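Local coordinates for hydratase ChsH1 (Mycobacterium tuberculosis, PDB 4W78), which forms, with its partner ChsH2, a MaoC-like enoyl-CoA hydratase that hydrates a steroid enoyl-CoA during cholesterol side-chain degradation, at residues N104-H110 against V155-R161; L125-V129 against W140-Q144. Residue numbers count along the deposited sequence, not the author numbering.

Contact 1 (N104-H110 against V155-R161)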
ATOM      1  N   ASN A 104      23.977  -3.892   4.782  1.00 20.78           N
ATOM      2  CA  ASN A 104      23.928  -5.178   4.090  1.00 23.73           C
ATOM      3  C   ASN A 104      22.712  -5.961   4.533  1.00 20.88           C
ATOM      4  O   ASN A 104      22.340  -5.926   5.704  1.00 21.08           O
ATOM      5  CB  ASN A 104      25.142  -6.048   4.424  1.00 28.99           C
ATOM      6  CG  ASN A 104      26.433  -5.297   4.396  1.00 33.15           C
ATOM      7  OD1 ASN A 104      26.762  -4.578   5.338  1.00 34.38           O
ATOM      8  ND2 ASN A 104      27.199  -5.481   3.330  1.00 35.92           N
ATOM      9  N   CYS A 105      22.140  -6.715   3.603  1.00 19.66           N
ATOM     10  CA  CYS A 105      20.987  -7.572   3.858  1.00 18.34           C
ATOM     11  C   CYS A 105      21.203  -8.830   3.018  1.00 23.74           C
ATOM     12  O   CYS A 105      21.217  -8.741   1.793  1.00 26.95           O
ATOM     13  CB  CYS A 105      19.707  -6.878   3.355  1.00 22.31           C
ATOM     14  SG  CYS A 105      18.193  -7.917   3.331  1.00 47.90           S
ATOM     15  N   GLU A 106      21.375  -9.989   3.652  1.00 18.19           N
ATOM     16  CA  GLU A 106      21.483 -11.237   2.904  1.00 17.29           C
ATOM     17  C   GLU A 106      20.341 -12.165   3.271  1.00 17.12           C
ATOM     18  O   GLU A 106      20.217 -12.558   4.422  1.00 17.88           O
ATOM     19  CB  GLU A 106      22.799 -11.943   3.195  1.00 21.01           C
ATOM     20  CG  GLU A 106      22.937 -13.259   2.454  1.00 30.23           C
ATOM     21  CD  GLU A 106      24.034 -14.138   3.020  1.00 37.91           C
ATOM     22  OE1 GLU A 106      24.716 -13.701   3.978  1.00 42.56           O
ATOM     23  OE2 GLU A 106      24.212 -15.264   2.505  1.00 42.77           O
ATOM     24  N   GLN A 107      19.510 -12.511   2.299  1.00 14.46           N
ATOM     25  CA  GLN A 107      18.370 -13.387   2.547  1.00 11.60           C
ATOM     26  C   GLN A 107      18.583 -14.747   1.887  1.00 13.92           C
ATOM     27  O   GLN A 107      19.043 -14.825   0.741  1.00 16.24           O
ATOM     28  CB  GLN A 107      17.075 -12.754   2.010  1.00 13.86           C
ATOM     29  CG  GLN A 107      16.702 -11.444   2.715  1.00 15.98           C
ATOM     30  CD  GLN A 107      15.277 -10.984   2.426  1.00 17.63           C
ATOM     31  OE1 GLN A 107      14.676 -11.368   1.430  1.00 16.66           O
ATOM     32  NE2 GLN A 107      14.729 -10.152   3.321  1.00 19.35           N
ATOM     33  N   THR A 108      18.249 -15.810   2.614  1.00 13.68           N
ATOM     34  CA  THR A 108      18.310 -17.172   2.082  1.00 12.95           C
ATOM     35  C   THR A 108      16.901 -17.763   2.119  1.00 14.09           C
ATOM     36  O   THR A 108      16.185 -17.639   3.124  1.00 14.44           O
ATOM     37  CB  THR A 108      19.263 -18.044   2.917  1.00 16.96           C
ATOM     38  OG1 THR A 108      20.597 -17.522   2.818  1.00 21.57           O
ATOM     39  CG2 THR A 108      19.238 -19.498   2.454  1.00 20.90           C
ATOM     40  N   TYR A 109      16.477 -18.360   1.012  1.00 14.33           N
ATOM     41  CA  TYR A 109      15.127 -18.918   0.914  1.00 13.05           C
ATOM     42  C   TYR A 109      15.214 -20.440   0.831  1.00 15.49           C
ATOM     43  O   TYR A 109      15.727 -20.994  -0.143  1.00 17.64           O
ATOM     44  CB  TYR A 109      14.400 -18.347  -0.312  1.00 14.20           C
ATOM     45  CG  TYR A 109      14.593 -16.853  -0.459  1.00 12.80           C
ATOM     46  CD1 TYR A 109      13.961 -15.958   0.406  1.00 12.44           C
ATOM     47  CD2 TYR A 109      15.423 -16.336  -1.444  1.00 13.07           C
ATOM     48  CE1 TYR A 109      14.161 -14.588   0.289  1.00 12.40           C
ATOM     49  CE2 TYR A 109      15.628 -14.978  -1.569  1.00 13.37           C
ATOM     50  CZ  TYR A 109      14.985 -14.106  -0.700  1.00 12.97           C
ATOM     51  OH  TYR A 109      15.197 -12.762  -0.839  1.00 14.81           O
ATOM     52  N   HIS A 110      14.727 -21.125   1.860  1.00 14.82           N
ATOM     53  CA  HIS A 110      14.869 -22.581   1.873  1.00 17.89           C
ATOM     54  C   HIS A 110      13.916 -23.266   0.897  1.00 18.06           C
ATOM     55  O   HIS A 110      14.256 -24.295   0.306  1.00 20.64           O
ATOM     56  CB  HIS A 110      14.697 -23.134   3.282  1.00 20.81           C
ATOM     57  CG  HIS A 110      15.661 -22.558   4.271  1.00 24.60           C
ATOM     58  ND1 HIS A 110      17.023 -22.552   4.064  1.00 30.55           N
ATOM     59  CD2 HIS A 110      15.460 -21.964   5.472  1.00 26.29           C
ATOM     60  CE1 HIS A 110      17.620 -21.976   5.093  1.00 29.10           C
ATOM     61  NE2 HIS A 110      16.693 -21.614   5.963  1.00 29.04           N
ATOM     62  N   VAL A 155      11.871 -21.689   6.945  1.00 14.20           N
ATOM     63  CA  VAL A 155      11.616 -21.494   5.513  1.00 15.33           C
ATOM     64  C   VAL A 155      12.483 -20.407   4.881  1.00 15.92           C
ATOM     65  O   VAL A 155      12.629 -20.365   3.665  1.00 14.81           O
ATOM     66  CB  VAL A 155      10.132 -21.200   5.206  1.00 14.73           C
ATOM     67  CG1 VAL A 155       9.260 -22.402   5.596  1.00 16.78           C
ATOM     68  CG2 VAL A 155       9.656 -19.938   5.923  1.00 11.55           C
ATOM     69  N   ALA A 156      13.038 -19.521   5.698  1.00 13.97           N
ATOM     70  CA  ALA A 156      13.917 -18.468   5.185  1.00 13.20           C
ATOM     71  C   ALA A 156      14.726 -17.895   6.324  1.00 13.32           C
ATOM     72  O   ALA A 156      14.388 -18.066   7.495  1.00 12.47           O
ATOM     73  CB  ALA A 156      13.110 -17.356   4.520  1.00 12.86           C
ATOM     74  N   GLU A 157      15.797 -17.190   5.987  1.00 12.67           N
ATOM     75  CA  GLU A 157      16.584 -16.529   7.008  1.00 15.29           C
ATOM     76  C   GLU A 157      17.259 -15.303   6.434  1.00 15.14           C
ATOM     77  O   GLU A 157      17.336 -15.135   5.213  1.00 15.30           O
ATOM     78  CB  GLU A 157      17.577 -17.473   7.697  1.00 18.79           C
ATOM     79  CG  GLU A 157      18.677 -18.088   6.885  1.00 25.23           C
ATOM     80  CD  GLU A 157      19.667 -18.805   7.809  1.00 29.58           C
ATOM     81  OE1 GLU A 157      20.857 -18.448   7.815  1.00 35.10           O
ATOM     82  OE2 GLU A 157      19.237 -19.700   8.563  1.00 36.84           O
ATOM     83  N   MET A 158      17.692 -14.418   7.316  1.00 14.44           N
ATOM     84  CA  MET A 158      18.310 -13.175   6.885  1.00 13.66           C
ATOM     85  C   MET A 158      19.411 -12.776   7.838  1.00 11.16           C
ATOM     86  O   MET A 158      19.269 -12.904   9.050  1.00 13.56           O
ATOM     87  CB  MET A 158      17.254 -12.079   6.829  1.00 14.86           C
ATOM     88  CG  MET A 158      17.799 -10.695   6.581  1.00 19.97           C
ATOM     89  SD  MET A 158      16.472  -9.541   6.253  1.00 19.27           S
ATOM     90  CE  MET A 158      15.728  -9.352   7.851  1.00 20.93           C
ATOM     91  N   ASN A 159      20.525 -12.314   7.277  1.00 12.97           N
ATOM     92  CA  ASN A 159      21.547 -11.629   8.039  1.00 14.36           C
ATOM     93  C   ASN A 159      21.405 -10.156   7.677  1.00 13.88           C
ATOM     94  O   ASN A 159      21.478  -9.797   6.490  1.00 18.51           O
ATOM     95  CB  ASN A 159      22.922 -12.166   7.668  1.00 20.25           C
ATOM     96  CG  ASN A 159      23.069 -13.655   7.949  1.00 30.02           C
ATOM     97  OD1 ASN A 159      22.698 -14.142   9.020  1.00 34.95           O
ATOM     98  ND2 ASN A 159      23.616 -14.388   6.982  1.00 35.76           N
ATOM     99  N   TRP A 160      21.134  -9.325   8.683  1.00 14.85           N
ATOM    100  CA  TRP A 160      20.819  -7.905   8.512  1.00 15.10           C
ATOM    101  C   TRP A 160      21.891  -7.113   9.236  1.00 17.47           C
ATOM    102  O   TRP A 160      22.161  -7.386  10.398  1.00 17.44           O
ATOM    103  CB  TRP A 160      19.472  -7.628   9.193  1.00 19.36           C
ATOM    104  CG  TRP A 160      18.903  -6.282   8.928  1.00 23.31           C
ATOM    105  CD1 TRP A 160      18.894  -5.187   9.749  1.00 25.64           C
ATOM    106  CD2 TRP A 160      18.240  -5.905   7.745  1.00 28.34           C
ATOM    107  NE1 TRP A 160      18.264  -4.134   9.117  1.00 30.41           N
ATOM    108  CE2 TRP A 160      17.846  -4.560   7.882  1.00 28.50           C
ATOM    109  CE3 TRP A 160      17.935  -6.584   6.572  1.00 30.25           C
ATOM    110  CZ2 TRP A 160      17.163  -3.888   6.877  1.00 30.27           C
ATOM    111  CZ3 TRP A 160      17.281  -5.966   5.624  1.00 11.53           C
ATOM    112  CH2 TRP A 160      16.888  -4.610   5.745  1.00 29.45           C
ATOM    113  N   ARG A 161      22.504  -6.137   8.578  1.00 15.24           N
ATOM    114  CA  ARG A 161      23.553  -5.358   9.223  1.00 14.56           C
ATOM    115  C   ARG A 161      23.260  -3.873   9.125  1.00 14.35           C
ATOM    116  O   ARG A 161      22.951  -3.356   8.048  1.00 17.00           O
ATOM    117  CB  ARG A 161      24.907  -5.670   8.600  1.00 17.80           C
ATOM    118  CG  ARG A 161      26.110  -5.011   9.246  1.00 21.26           C
ATOM    119  CD  ARG A 161      27.347  -5.481   8.460  1.00 27.44           C
ATOM    120  NE  ARG A 161      28.623  -4.957   8.929  1.00 34.18           N
ATOM    121  CZ  ARG A 161      29.464  -4.256   8.169  1.00 31.88           C
ATOM    122  NH1 ARG A 161      29.160  -3.979   6.905  1.00 36.30           N
ATOM    123  NH2 ARG A 161      30.612  -3.828   8.671  1.00 35.15           N
TER
HETATM  124  O   HOH W   1      17.233 -21.175   8.802  1.00 48.96           O
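Cys105 turns its thiol against the indole of Trp160: Cys105 SG lies 3.1 Å from Trp160 CZ3 and 4.4 Å from the centroid of the six-membered ring, 75° off its normal, a sulfur-aromatic contact at the ring edge. On the same face SG of Cys105 meets SD of Met158 at 3.8 Å, and Met158 SD accepts a weak hydrogen bond from Gln107 NE2 (3.5 Å). Tyr109 OH donates to Gln107 OE1 at 2.7 Å; Ile67 and Gln68 of helix 67-70 pack on this face. The other face is polar: Arg161 NH1 donates to Asn104 OD1 (2.9 Å), Asn159 ND2 to Glu106 OE1 (3.3 Å). The antiparallel ladder bonds Glu106 N to Asn159 O (2.8 Å), Asn159 N to Glu106 O (2.9 Å), Thr108 N to Glu157 O (2.8 Å) and Glu157 N to Thr108 O (2.9 Å), but loosens at Asn104 N to Arg161 O (3.5 Å, weak). Beyond strand 99-109, His110 N reaches Val155 O at 2.9 Å and a water joins His110 NE2 to Glu157 OE2. Across the opposite edge of 155-161, Val155 and Ala156 face Trp148 in a classic beta bulge. Residues 104-108 also pair with a ChsH2 strand, continuing the sheet between subunits, as in paired hot-dog folds of MaoC-like hydratases.

Contact 2 (L125-V129 against W140-Q144)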
ATOM      1  N   LEU A 125      20.403 -11.327  18.021  1.00 14.51           N
ATOM      2  CA  LEU A 125      21.528 -10.417  17.844  1.00 13.69           C
ATOM      3  C   LEU A 125      22.794 -11.213  17.496  1.00 18.32           C
ATOM      4  O   LEU A 125      23.083 -12.250  18.106  1.00 21.42           O
ATOM      5  CB  LEU A 125      21.700  -9.584  19.124  1.00 18.02           C
ATOM      6  CG  LEU A 125      22.655  -8.398  19.207  1.00 21.07           C
ATOM      7  CD1 LEU A 125      22.290  -7.362  18.166  1.00 20.81           C
ATOM      8  CD2 LEU A 125      22.564  -7.792  20.588  1.00 19.45           C
ATOM      9  N   GLY A 126      23.521 -10.741  16.484  1.00 15.48           N
ATOM     10  CA  GLY A 126      24.810 -11.307  16.126  1.00 18.60           C
ATOM     11  C   GLY A 126      25.939 -10.366  16.504  1.00 21.13           C
ATOM     12  O   GLY A 126      25.897  -9.738  17.553  1.00 19.73           O
ATOM     13  N   ASP A 127      26.940 -10.238  15.635  1.00 17.12           N
ATOM     14  CA  ASP A 127      28.106  -9.424  15.961  1.00 16.81           C
ATOM     15  C   ASP A 127      27.769  -7.980  16.166  1.00 16.40           C
ATOM     16  O   ASP A 127      27.041  -7.399  15.368  1.00 16.81           O
ATOM     17  CB  ASP A 127      29.107  -9.441  14.823  1.00 22.04           C
ATOM     18  CG  ASP A 127      29.764 -10.724  14.698  1.00 31.02           C
ATOM     19  OD1 ASP A 127      29.687 -11.462  15.698  1.00 30.96           O
ATOM     20  OD2 ASP A 127      30.344 -10.993  13.623  1.00 30.35           O
ATOM     21  N   VAL A 128      28.352  -7.408  17.207  1.00 17.20           N
ATOM     22  CA  VAL A 128      28.325  -5.972  17.431  1.00 17.32           C
ATOM     23  C   VAL A 128      29.777  -5.511  17.494  1.00 19.07           C
ATOM     24  O   VAL A 128      30.538  -5.942  18.352  1.00 24.15           O
ATOM     25  CB  VAL A 128      27.575  -5.635  18.718  1.00 19.77           C
ATOM     26  CG1 VAL A 128      27.637  -4.135  19.002  1.00 21.07           C
ATOM     27  CG2 VAL A 128      26.137  -6.128  18.608  1.00 18.23           C
ATOM     28  N   VAL A 129      30.163  -4.664  16.548  1.00 19.60           N
ATOM     29  CA  VAL A 129      31.573  -4.361  16.319  1.00 23.32           C
ATOM     30  C   VAL A 129      31.791  -2.862  16.303  1.00 23.01           C
ATOM     31  O   VAL A 129      31.056  -2.133  15.650  1.00 22.60           O
ATOM     32  CB  VAL A 129      32.047  -4.943  14.970  1.00 26.47           C
ATOM     33  CG1 VAL A 129      33.489  -4.528  14.683  1.00 31.04           C
ATOM     34  CG2 VAL A 129      31.917  -6.454  14.967  1.00 29.90           C
ATOM     35  N   TRP A 140      29.146   2.007  15.264  1.00 22.15           N
ATOM     36  CA  TRP A 140      29.187   0.590  15.601  1.00 21.39           C
ATOM     37  C   TRP A 140      28.333  -0.172  14.617  1.00 19.61           C
ATOM     38  O   TRP A 140      27.245   0.275  14.266  1.00 19.17           O
ATOM     39  CB  TRP A 140      28.604   0.365  16.992  1.00 20.32           C
ATOM     40  CG  TRP A 140      29.489   0.807  18.104  1.00 22.77           C
ATOM     41  CD1 TRP A 140      29.802   2.090  18.446  1.00 24.71           C
ATOM     42  CD2 TRP A 140      30.152  -0.037  19.047  1.00 23.89           C
ATOM     43  NE1 TRP A 140      30.627   2.099  19.543  1.00 28.12           N
ATOM     44  CE2 TRP A 140      30.857   0.804  19.933  1.00 28.40           C
ATOM     45  CE3 TRP A 140      30.213  -1.422  19.235  1.00 26.06           C
ATOM     46  CZ2 TRP A 140      31.623   0.306  20.984  1.00 30.15           C
ATOM     47  CZ3 TRP A 140      30.977  -1.917  20.282  1.00 27.68           C
ATOM     48  CH2 TRP A 140      31.673  -1.053  21.141  1.00 29.01           C
ATOM     49  N   PHE A 141      28.816  -1.321  14.159  1.00 19.21           N
ATOM     50  CA  PHE A 141      28.005  -2.164  13.290  1.00 18.06           C
ATOM     51  C   PHE A 141      27.275  -3.202  14.117  1.00 17.83           C
ATOM     52  O   PHE A 141      27.857  -3.792  15.028  1.00 19.47           O
ATOM     53  CB  PHE A 141      28.869  -2.860  12.231  1.00 18.61           C
ATOM     54  CG  PHE A 141      29.469  -1.917  11.212  1.00 20.64           C
ATOM     55  CD1 PHE A 141      28.757  -1.572  10.083  1.00 21.92           C
ATOM     56  CD2 PHE A 141      30.740  -1.397  11.386  1.00 25.25           C
ATOM     57  CE1 PHE A 141      29.300  -0.719   9.135  1.00 24.50           C
ATOM     58  CE2 PHE A 141      31.290  -0.538  10.445  1.00 28.94           C
ATOM     59  CZ  PHE A 141      30.563  -0.203   9.320  1.00 27.14           C
ATOM     60  N   ILE A 142      26.005  -3.413  13.787  1.00 16.99           N
ATOM     61  CA  ILE A 142      25.155  -4.358  14.514  1.00 16.68           C
ATOM     62  C   ILE A 142      24.551  -5.342  13.520  1.00 16.15           C
ATOM     63  O   ILE A 142      23.867  -4.942  12.573  1.00 16.29           O
ATOM     64  CB  ILE A 142      24.020  -3.626  15.231  1.00 16.96           C
ATOM     65  CG1 ILE A 142      24.594  -2.714  16.312  1.00 19.92           C
ATOM     66  CG2 ILE A 142      23.048  -4.627  15.855  1.00 18.08           C
ATOM     67  CD1 ILE A 142      24.074  -1.307  16.233  1.00 22.44           C
ATOM     68  N   ASN A 143      24.833  -6.628  13.723  1.00 15.05           N
ATOM     69  CA  ASN A 143      24.254  -7.703  12.926  1.00 13.70           C
ATOM     70  C   ASN A 143      23.119  -8.406  13.639  1.00 12.51           C
ATOM     71  O   ASN A 143      23.137  -8.550  14.877  1.00 14.83           O
ATOM     72  CB  ASN A 143      25.323  -8.741  12.597  1.00 15.46           C
ATOM     73  CG  ASN A 143      26.405  -8.187  11.694  1.00 22.58           C
ATOM     74  OD1 ASN A 143      26.314  -8.285  10.474  1.00 27.24           O
ATOM     75  ND2 ASN A 143      27.418  -7.581  12.290  1.00 26.50           N
ATOM     76  N   GLN A 144      22.133  -8.837  12.869  1.00 12.22           N
ATOM     77  CA  GLN A 144      21.044  -9.670  13.395  1.00 11.40           C
ATOM     78  C   GLN A 144      20.845 -10.880  12.507  1.00 12.35           C
ATOM     79  O   GLN A 144      20.995 -10.780  11.280  1.00 16.50           O
ATOM     80  CB  GLN A 144      19.743  -8.886  13.436  1.00 17.02           C
ATOM     81  CG  GLN A 144      19.637  -7.839  14.524  1.00 21.19           C
ATOM     82  CD  GLN A 144      18.281  -7.165  14.484  1.00 27.58           C
ATOM     83  OE1 GLN A 144      18.093  -6.159  13.798  1.00 33.55           O
ATOM     84  NE2 GLN A 144      17.317  -7.740  15.188  1.00 25.86           N
TER
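Asn143, with chi1 in the m well, turns its ND2 back to Asp127 O (3.1 Å), the carbonyl that also accepts from Asn143 N (2.9 Å). It spans a beta bulge in the antiparallel hairpin of strands 119-134 and 139-150: Gly126 N donates to Asn143 O at 2.7 Å, and the pairing slips by one residue, Leu125 lying opposite Gln144 but Val128 opposite Ile142. Leu125, in a t/p rotamer, brings CD1 to within 3.7 Å of Ile142 CG2. Val128, with chi1 near 180°, sets CG1 3.7 Å from Trp140 CE3 and 4.3 Å from Ile142 CG1. Trp140 is m, its ring meeting Phe92 and standing edge-to-face with Tyr97. These apolar side chains belong to the hot-dog sheet's helix-covered face, where Phe92 of helix 85-94 packs on Val128 and Ile142, while Val9 and Ile5 of helix 3-13 reach Val128 and Trp140. Beyond the bulge, Val129 N bonds Phe141 O (2.9 Å) and Phe141 N bonds Val129 O (2.8 Å). The m rotamer of Phe141 leads its ring away from 125-129, to a cation-pi contact with Arg161.

In the fold
Contacts 1 and 2 belong to one antiparallel sheet, in which strands 139-150 and 153-165 lie side by side, flanked by 119-134 and 99-109. Their centres are about 15 Å apart, and a probable hydrogen bond from Gln144 N to Trp160 O (2.9 Å) joins them directly; Arg161 also takes part in both. Each is partly buried, with 6 of 14 residues buried in contact 1 and 4 of 10 in contact 2, but the centre of contact 1 lies about 8 Å from the centre of the chain, that of contact 2 about 14 Å. Contact 1 borders ChsH2 and combines sulfur contacts with polar side-chain pairs; contact 2, which no other chain touches, presents mainly aliphatic and aromatic groups to its own helices. In sequence, the hairpin of contact 2 falls between the two strands of contact 1.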